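Long-range contacts in ribokinase, putative (Burkholderia thailandensis, PDB 3B1R), which probably phosphorylates nucleosides such as inosine, as a magnesium- and nucleotide-binding nucleoside kinase of the ribokinase (PfkB) family: residues A58-Y63 with G296-A301; I17-I22 with R52-C57; G281-L286 with A309-A314. All coordinates share one frame; numbering follows the deposited sequence.

Contact 1. Residues A58-Y63 with G296-A301. With AMP (adenosine monophosphate), chain G.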
# COMPACT_ATOMS: atom_id res chain seq x y z
N ALA A 58 1.29 -17.56 -12.19
CA ALA A 58 1.83 -18.59 -13.09
C ALA A 58 3.31 -18.33 -13.42
O ALA A 58 4.14 -19.25 -13.43
CB ALA A 58 1.00 -18.71 -14.34
N GLY A 59 3.63 -17.06 -13.66
CA GLY A 59 5.01 -16.61 -13.90
C GLY A 59 5.97 -17.01 -12.81
O GLY A 59 7.00 -17.62 -13.10
N ASN A 60 5.64 -16.67 -11.56
CA ASN A 60 6.47 -17.00 -10.40
C ASN A 60 6.62 -18.51 -10.17
O ASN A 60 7.70 -18.99 -9.79
CB ASN A 60 5.89 -16.40 -9.12
CG ASN A 60 5.62 -14.91 -9.22
OD1 ASN A 60 6.21 -14.20 -10.05
ND2 ASN A 60 4.71 -14.42 -8.38
N ILE A 61 5.53 -19.25 -10.36
CA ILE A 61 5.55 -20.68 -10.06
C ILE A 61 6.40 -21.43 -11.08
O ILE A 61 7.19 -22.30 -10.72
CB ILE A 61 4.13 -21.28 -9.88
CG1 ILE A 61 3.45 -20.66 -8.65
CG2 ILE A 61 4.20 -22.81 -9.71
CD1 ILE A 61 1.98 -21.00 -8.51
N ALA A 62 6.28 -21.06 -12.35
CA ALA A 62 7.08 -21.63 -13.41
C ALA A 62 8.56 -21.34 -13.24
O ALA A 62 9.41 -22.19 -13.54
CB ALA A 62 6.59 -21.13 -14.75
N TYR A 63 8.87 -20.14 -12.76
CA TYR A 63 10.24 -19.72 -12.53
C TYR A 63 10.91 -20.58 -11.47
O TYR A 63 11.98 -21.13 -11.70
CB TYR A 63 10.29 -18.23 -12.16
CG TYR A 63 11.69 -17.69 -12.03
CD1 TYR A 63 12.45 -17.40 -13.16
CD2 TYR A 63 12.27 -17.50 -10.77
CE1 TYR A 63 13.76 -16.93 -13.03
CE2 TYR A 63 13.56 -17.02 -10.63
CZ TYR A 63 14.30 -16.73 -11.77
OH TYR A 63 15.58 -16.26 -11.63
N GLY A 296 11.62 -8.69 -5.05
CA GLY A 296 10.74 -9.12 -6.13
C GLY A 296 10.56 -10.62 -6.19
O GLY A 296 11.32 -11.38 -5.58
N PRO A 297 9.56 -11.08 -6.95
CA PRO A 297 9.22 -12.50 -6.92
C PRO A 297 10.25 -13.43 -7.57
O PRO A 297 10.36 -14.59 -7.20
CB PRO A 297 7.89 -12.56 -7.67
CG PRO A 297 7.86 -11.33 -8.50
CD PRO A 297 8.60 -10.29 -7.75
N GLN A 298 11.01 -12.90 -8.53
CA GLN A 298 11.89 -13.74 -9.33
C GLN A 298 13.31 -13.18 -9.46
O GLN A 298 13.94 -13.34 -10.50
CB GLN A 298 11.28 -13.89 -10.72
CG GLN A 298 9.86 -14.45 -10.78
CD GLN A 298 9.34 -14.41 -12.20
OE1 GLN A 298 10.14 -14.34 -13.13
NE2 GLN A 298 8.02 -14.40 -12.38
N THR A 299 13.81 -12.54 -8.40
CA THR A 299 15.13 -11.91 -8.41
C THR A 299 16.19 -12.86 -7.86
O THR A 299 17.36 -12.79 -8.23
CB THR A 299 15.11 -10.59 -7.64
OG1 THR A 299 14.33 -9.65 -8.38
CG2 THR A 299 16.52 -10.01 -7.46
N TYR A 300 15.78 -13.76 -6.97
CA TYR A 300 16.65 -14.87 -6.60
C TYR A 300 16.93 -15.73 -7.84
O TYR A 300 16.05 -15.89 -8.68
CB TYR A 300 16.01 -15.68 -5.46
CG TYR A 300 14.87 -16.60 -5.83
CD1 TYR A 300 13.74 -16.13 -6.51
CD2 TYR A 300 14.89 -17.94 -5.46
CE1 TYR A 300 12.68 -16.97 -6.84
CE2 TYR A 300 13.85 -18.80 -5.78
CZ TYR A 300 12.74 -18.31 -6.47
OH TYR A 300 11.69 -19.14 -6.79
N ALA A 301 18.16 -16.22 -7.96
CA ALA A 301 18.53 -17.15 -9.04
C ALA A 301 19.58 -18.19 -8.60
O ALA A 301 20.69 -18.25 -9.14
CB ALA A 301 18.98 -16.39 -10.31
P AMP G . 2.53 -14.55 -4.00
O1P AMP G . 1.46 -15.38 -3.32
O2P AMP G . 3.27 -13.59 -3.10
O3P AMP G . 3.48 -15.39 -4.83
O5' AMP G . 1.75 -13.67 -5.09
C5' AMP G . 2.29 -12.48 -5.66
C4' AMP G . 1.78 -12.41 -7.09
O4' AMP G . 0.37 -12.22 -7.08
C3' AMP G . 2.35 -11.21 -7.83
O3' AMP G . 3.44 -11.65 -8.69
C2' AMP G . 1.14 -10.57 -8.53
O2' AMP G . 1.37 -10.38 -9.92
C1' AMP G . 0.02 -11.59 -8.29
N9 AMP G . -1.32 -11.09 -8.03
C8 AMP G . -1.65 -10.13 -7.14
N7 AMP G . -2.97 -9.93 -7.10
C5 AMP G . -3.51 -10.79 -7.98
C6 AMP G . -4.87 -11.08 -8.44
N6 AMP G . -5.90 -10.38 -7.90
N1 AMP G . -5.03 -12.05 -9.36
C2 AMP G . -3.99 -12.73 -9.89
N3 AMP G . -2.71 -12.51 -9.53
C4 AMP G . -2.43 -11.56 -8.59
O HOH W 1 9.43 -18.20 -7.99
O HOH W 2 15.76 -13.26 -12.10
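The side-chain amides of N60 and Q298 cross at about a right angle, their planes 78° apart. Q298 NE2 donates to N60 OD1 at 3.0 Å, lying in the carbonyl plane on a lone pair, and the acceptor lies almost in the plane of the donating amide. P297 CB closes on the same oxygen, 3.3 Å from N60 OD1. The other end of the N60 amide is equally committed: ND2 gives one bond to AMP O3' at 3.1 Å and another to D261, so the group's rotation is fixed from both ends. Q298 is itself held by Y86 and R89.

One turn later, the trans chi1 of Y63 (-175°) points its ring toward the loop, where Q298 CB covers one face, 3.9 Å from the Y63 centroid, in a CH-pi contact, while Y300 O lies in the ring plane at its edge. The Y63 edge is directed at the Y300 face with planes 68° apart, an offset edge-to-face pair. A water links N60 O to Y300 OH. In this ribokinase-type fold N60 of helix 57-67 thus lines the nucleoside pocket, and loop 296-301 backs it from the second shell, Q298 and P297 closing on its OD1.

Contact 2. Residues I17-I22 with R52-C57. With AMP (adenosine monophosphate), chain G.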
# COMPACT_ATOMS: atom_id res chain seq x y z
N ILE A 17 -0.25 -13.88 -15.35
CA ILE A 17 1.07 -13.45 -15.81
C ILE A 17 1.01 -11.92 -15.82
O ILE A 17 0.17 -11.33 -16.49
CB ILE A 17 1.44 -14.00 -17.21
CG1 ILE A 17 1.00 -15.47 -17.35
CG2 ILE A 17 2.93 -13.87 -17.44
CD1 ILE A 17 0.90 -15.95 -18.79
N ALA A 18 1.88 -11.29 -15.05
CA ALA A 18 1.68 -9.90 -14.66
C ALA A 18 2.98 -9.12 -14.53
O ALA A 18 4.05 -9.70 -14.38
CB ALA A 18 0.93 -9.86 -13.33
N TYR A 19 2.87 -7.79 -14.57
CA TYR A 19 3.99 -6.94 -14.19
C TYR A 19 3.80 -6.38 -12.80
O TYR A 19 2.77 -5.78 -12.50
CB TYR A 19 4.21 -5.82 -15.22
CG TYR A 19 4.61 -6.34 -16.57
CD1 TYR A 19 5.82 -7.01 -16.75
CD2 TYR A 19 3.80 -6.14 -17.68
CE1 TYR A 19 6.19 -7.50 -18.01
CE2 TYR A 19 4.17 -6.61 -18.94
CZ TYR A 19 5.36 -7.30 -19.09
OH TYR A 19 5.73 -7.77 -20.33
N ASP A 20 4.79 -6.58 -11.95
CA ASP A 20 4.72 -6.13 -10.58
C ASP A 20 5.56 -4.88 -10.32
O ASP A 20 6.69 -4.74 -10.80
CB ASP A 20 5.17 -7.23 -9.62
CG ASP A 20 4.29 -8.49 -9.69
OD1 ASP A 20 3.20 -8.45 -10.31
OD2 ASP A 20 4.71 -9.51 -9.10
N ASN A 21 4.96 -4.00 -9.53
CA ASN A 21 5.58 -2.79 -9.06
C ASN A 21 5.44 -2.88 -7.53
O ASN A 21 4.35 -2.70 -6.98
CB ASN A 21 4.85 -1.58 -9.67
CG ASN A 21 4.67 -1.70 -11.20
OD1 ASN A 21 5.57 -1.37 -11.98
ND2 ASN A 21 3.51 -2.19 -11.64
N ILE A 22 6.54 -3.17 -6.85
CA ILE A 22 6.51 -3.59 -5.44
C ILE A 22 7.13 -2.58 -4.48
O ILE A 22 8.25 -2.13 -4.68
CB ILE A 22 7.18 -4.99 -5.27
CG1 ILE A 22 6.46 -6.03 -6.15
CG2 ILE A 22 7.20 -5.41 -3.81
CD1 ILE A 22 7.34 -7.25 -6.57
N ARG A 52 10.16 -2.02 -12.53
CA ARG A 52 9.07 -2.97 -12.82
C ARG A 52 9.59 -4.42 -12.82
O ARG A 52 10.62 -4.71 -13.44
CB ARG A 52 8.40 -2.58 -14.14
CG ARG A 52 7.26 -3.49 -14.62
CD ARG A 52 6.53 -2.86 -15.80
NE ARG A 52 5.45 -2.00 -15.33
CZ ARG A 52 4.21 -1.98 -15.82
NH1 ARG A 52 3.33 -1.15 -15.28
NH2 ARG A 52 3.86 -2.75 -16.84
N GLU A 53 8.92 -5.33 -12.12
CA GLU A 53 9.37 -6.74 -12.02
C GLU A 53 8.54 -7.70 -12.88
O GLU A 53 7.42 -7.38 -13.28
CB GLU A 53 9.34 -7.25 -10.58
CG GLU A 53 9.78 -6.29 -9.50
CD GLU A 53 11.25 -6.38 -9.16
OE1 GLU A 53 11.99 -7.10 -9.87
OE2 GLU A 53 11.66 -5.74 -8.17
N PHE A 54 9.10 -8.87 -13.15
CA PHE A 54 8.36 -9.97 -13.76
C PHE A 54 7.67 -10.79 -12.68
O PHE A 54 8.31 -11.27 -11.75
CB PHE A 54 9.30 -10.85 -14.59
CG PHE A 54 9.99 -10.10 -15.69
CD1 PHE A 54 11.24 -9.53 -15.47
CD2 PHE A 54 9.37 -9.92 -16.92
CE1 PHE A 54 11.87 -8.82 -16.48
CE2 PHE A 54 9.99 -9.20 -17.94
CZ PHE A 54 11.24 -8.65 -17.72
N GLY A 55 6.35 -10.92 -12.80
CA GLY A 55 5.55 -11.59 -11.78
C GLY A 55 4.31 -12.25 -12.33
O GLY A 55 4.31 -12.76 -13.47
N GLY A 56 3.26 -12.25 -11.53
CA GLY A 56 2.08 -13.06 -11.81
C GLY A 56 2.28 -14.45 -11.25
O GLY A 56 3.39 -15.00 -11.29
N CYS A 57 1.20 -15.04 -10.73
CA CYS A 57 1.29 -16.34 -10.06
C CYS A 57 1.81 -17.45 -10.97
O CYS A 57 2.71 -18.20 -10.58
CB CYS A 57 -0.05 -16.69 -9.42
SG CYS A 57 -0.69 -15.35 -8.36
P AMP G . 2.53 -14.55 -4.00
O1P AMP G . 1.46 -15.38 -3.32
O2P AMP G . 3.27 -13.59 -3.10
O3P AMP G . 3.48 -15.39 -4.83
O5' AMP G . 1.75 -13.67 -5.09
C5' AMP G . 2.29 -12.48 -5.66
C4' AMP G . 1.78 -12.41 -7.09
O4' AMP G . 0.37 -12.22 -7.08
C3' AMP G . 2.35 -11.21 -7.83
O3' AMP G . 3.44 -11.65 -8.69
C2' AMP G . 1.14 -10.57 -8.53
O2' AMP G . 1.37 -10.38 -9.92
C1' AMP G . 0.02 -11.59 -8.29
N9 AMP G . -1.32 -11.09 -8.03
C8 AMP G . -1.65 -10.13 -7.14
N7 AMP G . -2.97 -9.93 -7.10
C5 AMP G . -3.51 -10.79 -7.98
C6 AMP G . -4.87 -11.08 -8.44
N6 AMP G . -5.90 -10.38 -7.90
N1 AMP G . -5.03 -12.05 -9.36
C2 AMP G . -3.99 -12.73 -9.89
N3 AMP G . -2.71 -12.51 -9.53
C4 AMP G . -2.43 -11.56 -8.59
O HOH W 3 9.18 -3.36 -8.05
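Y19 and R52 cross at about a right angle. The guanidinium lays one face on Y19 CB, with R52 NH2 3.5 Å from Y19 CB, and its plane is only 30° from that of the Y19 ring. A bend in the arginine chain at chi3 (-88°) folds its end back over the strand. R52 NE also reaches N21 OD1 at 3.4 Å, a weak bond. On the same face of the sheet, Y19 and F54 run side by side and point the same way, touching at Y19 CE1 and F54 CD2, 4.1 Å apart. Beyond them, Y19 OH bonds to D82 O, and the F54 ring meets Y86 edge-to-face.

Behind these side chains, antiparallel bridges join the strands, whose short axes make 128°. Y19 with F54 is a non-hydrogen-bonded pair flanked by two hydrogen-bonded ones. In these, E53 N donates to D20 O at 2.7 Å and G55 N to A18 O at 3.0 Å.

The other face, bearing A18 and D20, receives the ribose. D20 spreads its carboxylate across the diol: OD1 accepts from AMP O2' at 2.7 Å, and OD2 from AMP O3' at 2.5 Å. G55 CA lies alongside D20 OD2. G56 N, just ahead of helix 57-67, donates to AMP O3' at 2.9 Å. A carboxylate accepting both hydroxyls and a backbone N-H donating to O3' together imply recognition of the sugar's 2',3'-diol, whatever the base.

Contact 3. Residues G281-L286 with A309-A314; sequences GRLASL and ARFETA. With AMP (adenosine monophosphate), chain H.
The edge of the F311 ring is driven as much at the backbone of the facing helix as at its side chains: F311 CE1 comes within 3.5 Å of L283 N, which lies in the ring plane. With CG anti to the backbone N (chi1 -169°), the phenyl group reaches over a helix separation of 10.7 Å between the short axes, which are inclined at 118°. The same edge atom is 3.9 Å from L283 CB, and R282 CB stands equally far, 3.9 Å, from F311 CE1.

L286 fills the neighbouring position. It crosses F311 obliquely, and its CD2 branch packs 3.8 Å from F311 CB, near the plane of the ring. The other branch, CD1, approaches the aliphatic start of R310, 4.2 Å from R310 CB. F311 is gripped further within its own end of the chain, where its ring meets those of F315 and Y317.

S285 lies on a different side of helix 277-291, where its OG accepts from O2' of the second AMP at 3.0 Å. The two segments share no hydrogen bond or salt bridge; contact is by van der Waals packing of F311 and L286, which suggests that hydrophobic burial and shape fit probably hold helix 304-315 against the helix that carries S285.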
# COMPACT_ATOMS: atom_id res chain seq x y z
N GLY A 281 7.73 -30.66 1.48
CA GLY A 281 7.56 -29.40 2.22
C GLY A 281 8.86 -28.70 2.62
O GLY A 281 8.94 -27.47 2.58
N ARG A 282 9.86 -29.47 3.02
CA ARG A 282 11.19 -28.90 3.30
C ARG A 282 11.81 -28.24 2.07
O ARG A 282 12.41 -27.17 2.18
CB ARG A 282 12.14 -29.96 3.89
CG ARG A 282 11.87 -30.31 5.35
CD ARG A 282 12.38 -31.72 5.67
NE ARG A 282 12.38 -32.05 7.10
CZ ARG A 282 11.30 -32.03 7.89
NH1 ARG A 282 10.12 -31.67 7.42
NH2 ARG A 282 11.41 -32.35 9.18
N LEU A 283 11.66 -28.86 0.91
CA LEU A 283 12.14 -28.26 -0.34
C LEU A 283 11.37 -26.98 -0.68
O LEU A 283 11.98 -25.97 -1.07
CB LEU A 283 12.08 -29.27 -1.48
CG LEU A 283 12.48 -28.76 -2.87
CD1 LEU A 283 13.96 -28.45 -2.92
CD2 LEU A 283 12.10 -29.78 -3.93
N ALA A 284 10.04 -27.03 -0.53
CA ALA A 284 9.18 -25.87 -0.76
C ALA A 284 9.57 -24.72 0.16
O ALA A 284 9.63 -23.56 -0.27
CB ALA A 284 7.73 -26.24 -0.51
N SER A 285 9.82 -25.06 1.42
CA SER A 285 10.18 -24.10 2.43
C SER A 285 11.54 -23.48 2.13
O SER A 285 11.75 -22.28 2.36
CB SER A 285 10.16 -24.75 3.80
OG SER A 285 10.48 -23.80 4.79
N LEU A 286 12.46 -24.31 1.62
CA LEU A 286 13.75 -23.80 1.18
C LEU A 286 13.56 -22.73 0.11
O LEU A 286 14.07 -21.64 0.27
CB LEU A 286 14.67 -24.91 0.69
CG LEU A 286 16.07 -24.43 0.27
CD1 LEU A 286 16.77 -23.66 1.38
CD2 LEU A 286 16.92 -25.59 -0.18
N ALA A 309 22.98 -27.97 -2.17
CA ALA A 309 23.92 -27.72 -1.08
C ALA A 309 23.23 -27.12 0.15
O ALA A 309 23.46 -27.59 1.28
CB ALA A 309 25.06 -26.81 -1.56
N ARG A 310 22.37 -26.13 -0.07
CA ARG A 310 21.64 -25.47 1.03
C ARG A 310 20.67 -26.44 1.70
O ARG A 310 20.42 -26.34 2.90
CB ARG A 310 20.87 -24.23 0.53
CG ARG A 310 21.71 -23.04 0.05
CD ARG A 310 22.23 -22.16 1.20
NE ARG A 310 21.28 -22.10 2.29
CZ ARG A 310 20.55 -21.04 2.63
NH1 ARG A 310 20.64 -19.88 1.96
NH2 ARG A 310 19.71 -21.14 3.66
N PHE A 311 20.11 -27.35 0.92
CA PHE A 311 19.16 -28.34 1.45
C PHE A 311 19.89 -29.34 2.36
O PHE A 311 19.42 -29.63 3.46
CB PHE A 311 18.39 -29.05 0.33
CG PHE A 311 17.22 -29.87 0.83
CD1 PHE A 311 15.92 -29.42 0.67
CD2 PHE A 311 17.44 -31.08 1.47
CE1 PHE A 311 14.85 -30.18 1.14
CE2 PHE A 311 16.38 -31.84 1.95
CZ PHE A 311 15.07 -31.39 1.78
N GLU A 312 21.04 -29.84 1.91
CA GLU A 312 21.81 -30.79 2.71
C GLU A 312 22.39 -30.16 3.96
O GLU A 312 22.48 -30.81 5.01
CB GLU A 312 22.92 -31.47 1.88
CG GLU A 312 23.77 -32.44 2.73
CD GLU A 312 24.07 -33.75 2.06
OE1 GLU A 312 23.39 -34.10 1.07
OE2 GLU A 312 25.01 -34.44 2.51
N THR A 313 22.78 -28.89 3.87
CA THR A 313 23.22 -28.15 5.05
C THR A 313 22.11 -28.08 6.11
O THR A 313 22.36 -28.38 7.29
CB THR A 313 23.72 -26.75 4.68
OG1 THR A 313 24.83 -26.89 3.79
CG2 THR A 313 24.18 -25.97 5.90
N ALA A 314 20.91 -27.71 5.68
CA ALA A 314 19.75 -27.59 6.56
C ALA A 314 19.28 -28.94 7.11
O ALA A 314 19.00 -29.07 8.31
CB ALA A 314 18.62 -26.88 5.84
P AMP H . 4.08 -17.12 3.07
O1P AMP H . 3.43 -17.06 1.71
O2P AMP H . 4.45 -15.75 3.58
O3P AMP H . 3.35 -18.01 4.05
O5' AMP H . 5.50 -17.82 2.80
C5' AMP H . 5.54 -19.04 2.09
C4' AMP H . 6.70 -19.87 2.60
O4' AMP H . 7.92 -19.19 2.27
C3' AMP H . 6.72 -20.11 4.11
O3' AMP H . 5.93 -21.22 4.57
C2' AMP H . 8.21 -20.34 4.30
O2' AMP H . 8.61 -21.66 3.88
C1' AMP H . 8.84 -19.35 3.35
N9 AMP H . 8.97 -18.10 4.15
C8 AMP H . 8.11 -17.06 4.19
N7 AMP H . 8.56 -16.11 5.07
C5 AMP H . 9.71 -16.57 5.61
C6 AMP H . 10.71 -16.09 6.59
N6 AMP H . 10.55 -14.89 7.20
N1 AMP H . 11.77 -16.89 6.88
C2 AMP H . 11.94 -18.09 6.28
N3 AMP H . 11.08 -18.58 5.37
C4 AMP H . 9.97 -17.88 5.00

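Overall arrangement
Contacts 1 and 2 are neighbours, with centres about 9 Å apart, and serve the same AMP. They touch directly: N60 OD1 is 3.2 Å from G55 CA, and P297 CG is 3.3 Å from F54 O. Strand 53-55 runs through G56 into the helix of contact 1. Contact 3 lies beside the second AMP, which S285 of its helix 277-291 binds; its centre is about 18 Å from that of contact 1 and about 26 Å from that of contact 2, so the three centres fall nearly in line. In contact 1 the side chain of N60 is about 8 Å from a bound magnesium ion. The second subunit contributes S44 to the first AMP and H39 to the other.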